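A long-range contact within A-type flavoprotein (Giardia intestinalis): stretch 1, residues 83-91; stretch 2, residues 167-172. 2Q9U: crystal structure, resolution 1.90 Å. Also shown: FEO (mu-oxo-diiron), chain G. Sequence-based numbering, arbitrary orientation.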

# COMPACT_ATOMS: atom_id res chain seq x y z
N MET A 83 15.01 -28.37 -18.83
CA MET A 83 13.97 -27.81 -17.96
C MET A 83 13.87 -28.58 -16.65
O MET A 83 13.59 -29.76 -16.65
CB MET A 83 12.61 -27.80 -18.71
CG MET A 83 12.56 -26.87 -19.94
SD MET A 83 12.93 -25.13 -19.61
CE MET A 83 11.51 -24.64 -18.64
N ASN A 84 14.14 -27.89 -15.53
CA ASN A 84 14.21 -28.54 -14.23
C ASN A 84 12.86 -28.56 -13.55
O ASN A 84 12.69 -29.28 -12.57
CB ASN A 84 15.18 -27.75 -13.33
CG ASN A 84 16.63 -27.96 -13.71
OD1 ASN A 84 17.37 -26.99 -13.99
ND2 ASN A 84 17.05 -29.20 -13.73
N HIS A 85 11.93 -27.72 -14.03
CA HIS A 85 10.72 -27.36 -13.25
C HIS A 85 9.75 -26.65 -14.22
O HIS A 85 10.19 -25.90 -15.08
CB HIS A 85 11.20 -26.44 -12.11
CG HIS A 85 10.15 -25.99 -11.13
ND1 HIS A 85 9.13 -26.79 -10.67
CD2 HIS A 85 10.06 -24.83 -10.44
CE1 HIS A 85 8.40 -26.12 -9.79
NE2 HIS A 85 8.96 -24.93 -9.61
N ALA A 86 8.45 -26.91 -14.10
CA ALA A 86 7.50 -26.42 -15.08
C ALA A 86 6.78 -25.14 -14.64
O ALA A 86 5.99 -24.57 -15.40
CB ALA A 86 6.47 -27.51 -15.42
N GLU A 87 7.04 -24.69 -13.40
CA GLU A 87 6.40 -23.47 -12.90
C GLU A 87 6.70 -22.27 -13.81
O GLU A 87 7.81 -22.15 -14.37
CB GLU A 87 6.77 -23.19 -11.43
CG GLU A 87 5.78 -22.21 -10.74
CD GLU A 87 6.13 -21.95 -9.31
OE1 GLU A 87 6.79 -22.82 -8.71
OE2 GLU A 87 5.78 -20.86 -8.82
N GLY A 88 5.69 -21.41 -13.98
CA GLY A 88 5.75 -20.27 -14.91
C GLY A 88 6.97 -19.36 -14.79
O GLY A 88 7.47 -18.86 -15.80
N ASP A 89 7.45 -19.14 -13.58
CA ASP A 89 8.61 -18.27 -13.40
C ASP A 89 9.88 -18.76 -14.11
O ASP A 89 10.73 -17.95 -14.44
CB ASP A 89 8.87 -17.92 -11.93
CG ASP A 89 9.02 -19.14 -11.02
OD1 ASP A 89 8.35 -20.17 -11.25
OD2 ASP A 89 9.80 -19.07 -10.06
N HIS A 90 9.99 -20.06 -14.35
CA HIS A 90 11.14 -20.58 -15.12
C HIS A 90 10.75 -21.16 -16.46
O HIS A 90 11.58 -21.78 -17.12
CB HIS A 90 11.81 -21.70 -14.32
CG HIS A 90 12.02 -21.31 -12.90
ND1 HIS A 90 12.97 -20.39 -12.54
CD2 HIS A 90 11.34 -21.63 -11.78
CE1 HIS A 90 12.88 -20.17 -11.24
NE2 HIS A 90 11.90 -20.92 -10.75
N ALA A 91 9.50 -21.01 -16.87
CA ALA A 91 9.03 -21.80 -18.01
C ALA A 91 8.09 -21.11 -18.97
O ALA A 91 7.99 -21.53 -20.12
CB ALA A 91 8.41 -23.16 -17.51
N LEU A 167 26.04 -27.86 -9.65
CA LEU A 167 24.67 -28.26 -9.43
C LEU A 167 23.77 -27.11 -9.90
O LEU A 167 23.81 -26.00 -9.33
CB LEU A 167 24.43 -28.55 -7.94
CG LEU A 167 23.01 -29.03 -7.61
CD1 LEU A 167 22.72 -30.40 -8.22
CD2 LEU A 167 22.72 -29.04 -6.09
N PHE A 168 22.97 -27.35 -10.93
CA PHE A 168 21.94 -26.37 -11.33
C PHE A 168 20.71 -26.71 -10.51
O PHE A 168 20.01 -27.70 -10.79
CB PHE A 168 21.65 -26.48 -12.83
CG PHE A 168 22.81 -26.13 -13.71
CD1 PHE A 168 23.08 -24.79 -14.04
CD2 PHE A 168 23.63 -27.12 -14.24
CE1 PHE A 168 24.16 -24.45 -14.87
CE2 PHE A 168 24.70 -26.80 -15.07
CZ PHE A 168 24.97 -25.47 -15.39
N SER A 169 20.48 -25.94 -9.45
CA SER A 169 19.51 -26.39 -8.44
C SER A 169 18.10 -25.84 -8.64
O SER A 169 17.21 -26.14 -7.86
CB SER A 169 20.02 -26.02 -7.03
OG SER A 169 20.26 -24.63 -6.97
N ASN A 170 17.92 -24.99 -9.64
CA ASN A 170 16.60 -24.39 -9.93
C ASN A 170 16.10 -23.64 -8.66
O ASN A 170 16.86 -22.82 -8.12
CB ASN A 170 15.65 -25.50 -10.46
CG ASN A 170 14.33 -24.96 -10.96
OD1 ASN A 170 13.29 -25.16 -10.32
ND2 ASN A 170 14.35 -24.26 -12.08
N ASP A 171 14.89 -23.90 -8.18
CA ASP A 171 14.36 -23.21 -7.01
C ASP A 171 15.23 -23.48 -5.78
O ASP A 171 15.40 -22.62 -4.88
CB ASP A 171 12.93 -23.67 -6.69
CG ASP A 171 11.85 -22.93 -7.51
OD1 ASP A 171 12.05 -21.79 -8.02
OD2 ASP A 171 10.76 -23.53 -7.62
N GLY A 172 15.81 -24.69 -5.73
CA GLY A 172 16.72 -25.01 -4.63
C GLY A 172 17.82 -23.98 -4.46
O GLY A 172 18.41 -23.53 -5.44
FE1 FEO G . 10.82 -20.43 -8.90
FE2 FEO G . 8.82 -23.15 -8.16
O FEO G . 9.50 -21.64 -9.37

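No hydrogen bond crosses between these two stretches; what joins them is a pair of iron atoms. Asp-171 spans the mu-oxo-diiron group with its carboxylate, placing OD1 2.0 Å from FE1 and OD2 2.0 Å from FE2, and stretch 1 supplies two further ligands to each metal. FE1 takes Asp-89 OD2 at 2.1 Å and His-90 NE2 at 2.2 Å; FE2 takes Glu-87 OE1 at 2.1 Å and His-85 NE2 at 2.3 Å. Other ligands come from elsewhere in the structure.

The short polar distances across the contact follow from this shared coordination. His-90 NE2 lies 2.9 Å from Asp-171 OD1, and His-85 NE2 3.0 Å from Asp-171 OD2, because each pair converges on one iron. The residue types fit the task: imidazole offers a neutral nitrogen donor, carboxylates offset the charge of the metals, and the two oxygens of the Asp-171 carboxylate let one side chain bridge both irons.

Stretch 1 has no regular helix or strand; within it, His-90 N donates to Glu-87 O at 3.0 Å and Ala-91 N to Gly-88 O at 3.1 Å. Asp-171 sits within a type II' turn from Ser-169 to Gly-172, where Ser-169 OG donates to Gly-172 O at 2.6 Å. Its CA-to-CB bond points sideways, but the carboxylate end comes nearer to stretch 1.

Beside the metals, Asn-170 packs against stretch 1 and has the largest covered area, 85 Å². Its phi of 58°, at the turn's second position, is one asparagine tolerates better than most residues. Its CB meets Asn-84 CB at 3.7 Å, its ND2, hydrogen-bonded elsewhere in the structure, lies over one face of the His-90 ring, 3.8 Å from His-90 CG, and its OD1 accepts a weak hydrogen bond from Asp-171 N at 3.0 Å. The contact residues are buried, with 291 Å² covered between the stretches, and metal coordination provides the specific links.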